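Local coordinates for probable phenazine-specific methyltransferase (Pseudomonas aeruginosa, PDB 2IP2), which catalyses the S-adenosyl-L-methionine-dependent N-methylation of phenazine-1-carboxylate to 5-methylphenazine-1-carboxylate in pyocyanin biosynthesis, working as a homodimer, at the interface of chains A and B. Numbering follows the deposited sequence. Chains: chain A/B, Probable phenazine-specific methyltransferase.

The interface of chains A and B. Residues chain A 282-283, 285-286, 289; chain B 20-21, 24, 60-61, 63-64, 67-68.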
# COMPACT_ATOMS: atom_id res chain seq x y z
N PRO A 282 -9.81 8.59 -8.02
CA PRO A 282 -8.44 8.11 -7.76
C PRO A 282 -8.25 6.63 -8.08
O PRO A 282 -7.25 6.25 -8.72
CB PRO A 282 -8.26 8.40 -6.27
CG PRO A 282 -9.09 9.75 -6.12
CD PRO A 282 -10.34 9.43 -6.91
N MET A 283 -9.20 5.80 -7.68
CA MET A 283 -9.07 4.36 -7.99
C MET A 283 -9.05 4.01 -9.50
O MET A 283 -8.37 3.10 -9.90
CB MET A 283 -10.14 3.53 -7.28
CG MET A 283 -9.89 3.35 -5.80
SD MET A 283 -8.25 2.65 -5.39
CE MET A 283 -8.27 1.14 -6.30
N VAL A 285 -7.71 5.74 -11.90
CA VAL A 285 -6.42 6.10 -12.42
C VAL A 285 -5.33 5.15 -11.88
O VAL A 285 -4.40 4.82 -12.60
CB VAL A 285 -6.12 7.64 -12.36
CG1 VAL A 285 -7.07 8.36 -13.34
CG2 VAL A 285 -6.29 8.27 -10.97
N LEU A 286 -5.49 4.70 -10.65
CA LEU A 286 -4.60 3.66 -10.13
C LEU A 286 -4.71 2.38 -11.00
O LEU A 286 -3.69 1.74 -11.38
CB LEU A 286 -4.97 3.34 -8.69
CG LEU A 286 -4.07 2.29 -7.97
CD1 LEU A 286 -2.65 2.79 -8.03
CD2 LEU A 286 -4.49 2.21 -6.53
N VAL A 289 -2.68 2.87 -14.26
CA VAL A 289 -1.22 2.72 -14.19
C VAL A 289 -0.88 1.25 -14.03
O VAL A 289 0.06 0.73 -14.64
CB VAL A 289 -0.55 3.62 -13.13
CG1 VAL A 289 0.97 3.37 -13.11
CG2 VAL A 289 -0.75 5.15 -13.48
N TRP B 20 0.57 -0.35 -4.70
CA TRP B 20 0.88 0.29 -6.00
C TRP B 20 1.00 1.80 -5.86
O TRP B 20 1.92 2.38 -6.42
CB TRP B 20 -0.18 -0.03 -7.05
CG TRP B 20 -0.48 -1.54 -7.19
CD1 TRP B 20 0.29 -2.61 -6.81
CD2 TRP B 20 -1.64 -2.06 -7.78
NE1 TRP B 20 -0.36 -3.79 -7.13
CE2 TRP B 20 -1.55 -3.47 -7.74
CE3 TRP B 20 -2.77 -1.45 -8.39
CZ2 TRP B 20 -2.55 -4.30 -8.27
CZ3 TRP B 20 -3.76 -2.28 -8.93
CH2 TRP B 20 -3.65 -3.69 -8.85
N LYS B 21 0.16 2.42 -5.04
CA LYS B 21 0.37 3.84 -4.67
C LYS B 21 1.70 4.10 -4.01
O LYS B 21 2.37 5.07 -4.35
CB LYS B 21 -0.74 4.37 -3.75
CG LYS B 21 -2.13 4.30 -4.38
CD LYS B 21 -3.26 4.55 -3.31
CE LYS B 21 -3.03 5.80 -2.45
NZ LYS B 21 -4.17 6.02 -1.44
N CYS B 24 4.27 4.16 -6.76
CA CYS B 24 4.16 5.34 -7.58
C CYS B 24 4.81 6.58 -6.86
O CYS B 24 5.45 7.43 -7.52
CB CYS B 24 2.70 5.61 -7.83
SG CYS B 24 1.99 4.55 -9.13
N ARG B 60 0.21 9.72 -17.34
CA ARG B 60 -0.54 8.74 -16.55
C ARG B 60 -0.08 8.66 -15.08
O ARG B 60 -0.88 8.52 -14.15
CB ARG B 60 -0.48 7.39 -17.25
CG ARG B 60 -1.17 7.40 -18.59
CD ARG B 60 -0.83 6.14 -19.42
NE ARG B 60 -1.47 4.91 -18.89
CZ ARG B 60 -1.36 3.71 -19.48
NH1 ARG B 60 -0.58 3.60 -20.55
NH2 ARG B 60 -2.00 2.64 -19.01
N LEU B 61 1.23 8.76 -14.88
CA LEU B 61 1.75 8.74 -13.50
C LEU B 61 1.28 9.99 -12.76
O LEU B 61 0.88 9.95 -11.60
CB LEU B 61 3.26 8.65 -13.54
CG LEU B 61 3.97 8.88 -12.20
CD1 LEU B 61 3.48 7.81 -11.23
CD2 LEU B 61 5.50 8.81 -12.42
N ARG B 63 -1.40 12.02 -13.55
CA ARG B 63 -2.83 11.90 -13.34
C ARG B 63 -3.13 11.14 -12.05
O ARG B 63 -3.98 11.57 -11.26
CB ARG B 63 -3.48 11.16 -14.51
CG ARG B 63 -4.98 11.28 -14.53
CD ARG B 63 -5.59 10.76 -15.86
NE ARG B 63 -5.03 9.49 -16.34
CZ ARG B 63 -5.43 8.90 -17.47
NH1 ARG B 63 -6.38 9.46 -18.24
NH2 ARG B 63 -4.92 7.74 -17.85
N LEU B 64 -2.48 9.99 -11.88
CA LEU B 64 -2.67 9.20 -10.63
C LEU B 64 -2.31 10.04 -9.37
O LEU B 64 -3.10 10.17 -8.40
CB LEU B 64 -1.88 7.89 -10.63
CG LEU B 64 -2.10 7.20 -9.26
CD1 LEU B 64 -3.47 6.57 -9.15
CD2 LEU B 64 -1.05 6.19 -8.91
N ALA B 67 -4.61 12.91 -8.57
CA ALA B 67 -5.90 12.43 -8.07
C ALA B 67 -5.78 12.13 -6.59
O ALA B 67 -6.71 12.39 -5.87
CB ALA B 67 -6.42 11.19 -8.85
N PHE B 68 -4.64 11.60 -6.13
CA PHE B 68 -4.41 11.40 -4.70
C PHE B 68 -3.82 12.62 -3.96
O PHE B 68 -3.43 12.53 -2.79
CB PHE B 68 -3.63 10.10 -4.46
CG PHE B 68 -4.46 8.87 -4.63
CD1 PHE B 68 -5.41 8.51 -3.67
CD2 PHE B 68 -4.31 8.09 -5.74
CE1 PHE B 68 -6.15 7.34 -3.79
CE2 PHE B 68 -5.06 6.93 -5.90
CZ PHE B 68 -5.97 6.55 -4.91
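One face of helix 282-295 of chain A, in the O-methyltransferase domain, lies in a groove between helices 6-31 and 55-67 of the chain B dimerisation domain. This apolar patch of the homodimer interface thus joins one subunit's methyltransferase domain to the other's dimerisation domain, and recurs, chains exchanged, across the two-fold axis. No polar atom of one chain comes within bonding reach of the other here, so this patch is held by apolar packing. The tight part begins at the helix start, where A:Pro282 sets CB over the face of the B:Phe68 ring, 3.5 Å from its centroid and shifted toward the CZ rim in a CH-pi contact. B:Lys21 CE covers the centre of the opposite face, and B:Leu64 CD1 meets the edge in plane, which would limit the ring's rotation. That same methyl presses on the A:Leu286 backbone, 3.3 Å from its CA, closer than usual van der Waals contact. A:Leu286 and B:Leu64 run side by side, pointing the same way, each with CG anti to its backbone N (chi1 -177° and 177°). A:Val285 lays CG2 3.6 Å from B:Ala67 CB. The rim is looser: B:Trp20, B:Lys21 and B:Arg63 each bury 10 to 14 Å², against 48 to 62 Å² for A:Pro282, A:Leu286 and B:Phe68. There the A:Leu286 methyls fork, CD1 toward B:Trp20 CB and CD2 toward B:Lys21 CG, and its side chain crosses both at about a right angle. A:Val285 CG1 lies obliquely along CG, CD and NE of B:Arg63, 3.8 Å from CD, where the chain is bent at chi3 (44°). Farther along the helix, A:Val289 CG2 rests on the main chain of helix 55-67, with A:Val289 CG2 3.4 Å from B:Arg60 O.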